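BH2851 (Bacillus halodurans, PDB 2GFG) is of unknown function, though its CYTH domain suggests an enzyme acting on phosphorylated substrates, such as an adenylate cyclase or a triphosphate hydrolase. Local coordinates at residues C137-S142 and E150-G155. Numbering follows the deposited sequence.
Sequences CLDHSS and EIEFEG. With EDO (1,2-ethanediol), chain H.
C137, D139 and E152 meet on the barrel-lumen face of a β hairpin, where strands 134-143 and 146-155 run antiparallel. C137 faces E152 in a hydrogen-bonded pair: C137 N reaches E152 O at 2.8 Å, and E152 N returns to C137 O. D139 and E150 form the next such pair, with D139 N 2.7 Å from E150 O in a nearly straight bond. A short, weakly polar side chain, C137 fits beside the longer chains of E152 and E154 without adding another charge: its CB lies 3.5 Å from E152 OE1, and its SG lies 3.7 Å from E154 OE1, a van der Waals contact. The acids of D139 and E152 meet diagonally across the strands. With CG anti to the carbonyl carbon (chi1 -70°), the D139 carboxylate rises over the sheet to where the E152 chain ends, and D139 OD2 comes within 2.9 Å of E152 OE1, the two carboxylate planes turned 78° apart. Two acceptors this close are not bonded to each other; K182 NZ, in salt bridges with D139 OD2, E152 OE2 and E150 OE1, probably offsets their repulsion. R126 takes D139 OD1, while R185 shares E150 OE1. A 1,2-ethanediol, probably from the crystallisation liquor, donates a hydrogen bond from O1 to E150 OE2. An alanine in place of E152 removes one carboxylate around K182 and would probably leave part of the lysine's charge without its mate and a gap beside D139. On the other face, the branched apolar chains of L138 and I151 lie side by side, L138 packing on F19 and I23 of helix 16-25, I151 on L22 there and on I168 of helix 158-171. Clustered acids matched by lysine and arginine inside a barrel are consistent with the charged tunnel of CYTH proteins, in which acidic residues commonly bind divalent metal ions and basic ones phosphates.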
loop_
_atom_site.group_PDB
_atom_site.type_symbol
_atom_site.label_atom_id
_atom_site.label_comp_id
_atom_site.label_asym_id
_atom_site.label_seq_id
_atom_site.Cartn_x
_atom_site.Cartn_y
_atom_site.Cartn_z
ATOM N N CYS A 137 2.628 5.288 9.960
ATOM C CA CYS A 137 1.667 4.164 9.925
ATOM C C CYS A 137 2.238 2.891 10.581
ATOM O O CYS A 137 3.374 2.520 10.321
ATOM C CB CYS A 137 1.269 3.853 8.475
ATOM S SG CYS A 137 0.539 5.255 7.565
ATOM N N LEU A 138 1.433 2.245 11.451
ATOM C CA LEU A 138 1.767 0.902 11.989
ATOM C C LEU A 138 0.877 -0.137 11.323
ATOM O O LEU A 138 -0.325 -0.164 11.559
ATOM C CB LEU A 138 1.588 0.853 13.508
ATOM C CG LEU A 138 2.661 1.546 14.377
ATOM C CD1 LEU A 138 2.236 1.533 15.817
ATOM C CD2 LEU A 138 4.008 0.882 14.233
ATOM N N ASP A 139 1.489 -1.017 10.522
ATOM C CA ASP A 139 0.751 -1.987 9.689
ATOM C C ASP A 139 0.995 -3.416 10.108
ATOM O O ASP A 139 2.114 -3.921 9.993
ATOM C CB ASP A 139 1.173 -1.849 8.221
ATOM C CG ASP A 139 0.696 -0.570 7.590
ATOM O OD1 ASP A 139 -0.042 0.192 8.239
ATOM O OD2 ASP A 139 1.050 -0.337 6.415
ATOM N N HIS A 140 -0.072 -4.083 10.543
ATOM C CA HIS A 140 -0.064 -5.515 10.772
ATOM C C HIS A 140 -0.845 -6.154 9.622
ATOM O O HIS A 140 -2.048 -5.901 9.460
ATOM C CB HIS A 140 -0.704 -5.840 12.139
ATOM C CG HIS A 140 -0.940 -7.303 12.373
ATOM N ND1 HIS A 140 -2.001 -7.772 13.118
ATOM C CD2 HIS A 140 -0.276 -8.399 11.932
ATOM C CE1 HIS A 140 -1.965 -9.093 13.145
ATOM N NE2 HIS A 140 -0.939 -9.496 12.419
ATOM N N SER A 141 -0.150 -6.940 8.800
ATOM C CA SER A 141 -0.739 -7.516 7.586
ATOM C C SER A 141 -0.790 -9.027 7.650
ATOM O O SER A 141 0.076 -9.651 8.237
ATOM C CB SER A 141 0.064 -7.086 6.350
ATOM O OG SER A 141 0.096 -5.681 6.234
ATOM N N SER A 142 -1.816 -9.608 7.011
ATOM C CA SER A 142 -1.948 -11.062 6.879
ATOM C C SER A 142 -2.236 -11.414 5.427
ATOM O O SER A 142 -3.058 -10.761 4.776
ATOM C CB SER A 142 -3.068 -11.580 7.763
ATOM O OG SER A 142 -4.328 -11.134 7.296
ATOM N N GLU A 150 4.877 -3.878 10.199
ATOM C CA GLU A 150 5.620 -2.860 9.468
ATOM C C GLU A 150 5.301 -1.450 9.965
ATOM O O GLU A 150 4.143 -1.118 10.222
ATOM C CB GLU A 150 5.290 -2.956 7.973
ATOM C CG GLU A 150 6.297 -2.252 7.055
ATOM C CD GLU A 150 5.838 -2.196 5.603
ATOM O OE1 GLU A 150 4.739 -2.704 5.291
ATOM O OE2 GLU A 150 6.568 -1.627 4.777
ATOM N N ILE A 151 6.345 -0.632 10.097
ATOM C CA ILE A 151 6.196 0.792 10.364
ATOM C C ILE A 151 6.585 1.541 9.094
ATOM O O ILE A 151 7.475 1.095 8.362
ATOM C CB ILE A 151 7.078 1.257 11.579
ATOM C CG1 ILE A 151 6.667 2.650 12.038
ATOM C CG2 ILE A 151 8.606 1.214 11.231
ATOM C CD1 ILE A 151 7.365 3.098 13.327
ATOM N N GLU A 152 5.849 2.616 8.774
ATOM C CA GLU A 152 6.143 3.445 7.557
ATOM C C GLU A 152 5.964 4.914 7.862
ATOM O O GLU A 152 5.030 5.283 8.547
ATOM C CB GLU A 152 5.203 3.087 6.389
ATOM C CG GLU A 152 4.949 1.584 6.170
ATOM C CD GLU A 152 3.594 1.302 5.534
ATOM O OE1 GLU A 152 2.612 2.014 5.857
ATOM O OE2 GLU A 152 3.496 0.336 4.762
ATOM N N PHE A 153 6.812 5.760 7.274
ATOM C CA PHE A 153 6.651 7.218 7.393
ATOM C C PHE A 153 6.292 7.828 6.048
ATOM O O PHE A 153 6.996 7.629 5.071
ATOM C CB PHE A 153 7.915 7.870 7.934
ATOM C CG PHE A 153 7.797 9.347 8.098
ATOM C CD1 PHE A 153 6.978 9.879 9.080
ATOM C CD2 PHE A 153 8.454 10.221 7.230
ATOM C CE1 PHE A 153 6.836 11.253 9.222
ATOM C CE2 PHE A 153 8.311 11.606 7.371
ATOM C CZ PHE A 153 7.508 12.113 8.367
ATOM N N GLU A 154 5.180 8.577 6.018
ATOM C CA GLU A 154 4.722 9.279 4.812
ATOM C C GLU A 154 5.211 10.729 4.850
ATOM O O GLU A 154 4.763 11.520 5.678
ATOM C CB GLU A 154 3.188 9.245 4.714
ATOM C CG GLU A 154 2.587 7.843 4.507
ATOM C CD GLU A 154 1.033 7.849 4.506
ATOM O OE1 GLU A 154 0.439 8.320 5.497
ATOM O OE2 GLU A 154 0.422 7.369 3.515
ATOM N N GLY A 155 6.138 11.063 3.952
ATOM C CA GLY A 155 6.735 12.398 3.901
ATOM C C GLY A 155 6.198 13.264 2.775
ATOM O O GLY A 155 5.373 12.817 1.959
HETATM C C1 EDO H . 3.975 -0.660 1.921
HETATM O O1 EDO H . 5.076 -1.556 2.082
HETATM C C2 EDO H . 3.574 -0.551 0.450
HETATM O O2 EDO H . 2.217 -0.981 0.226
#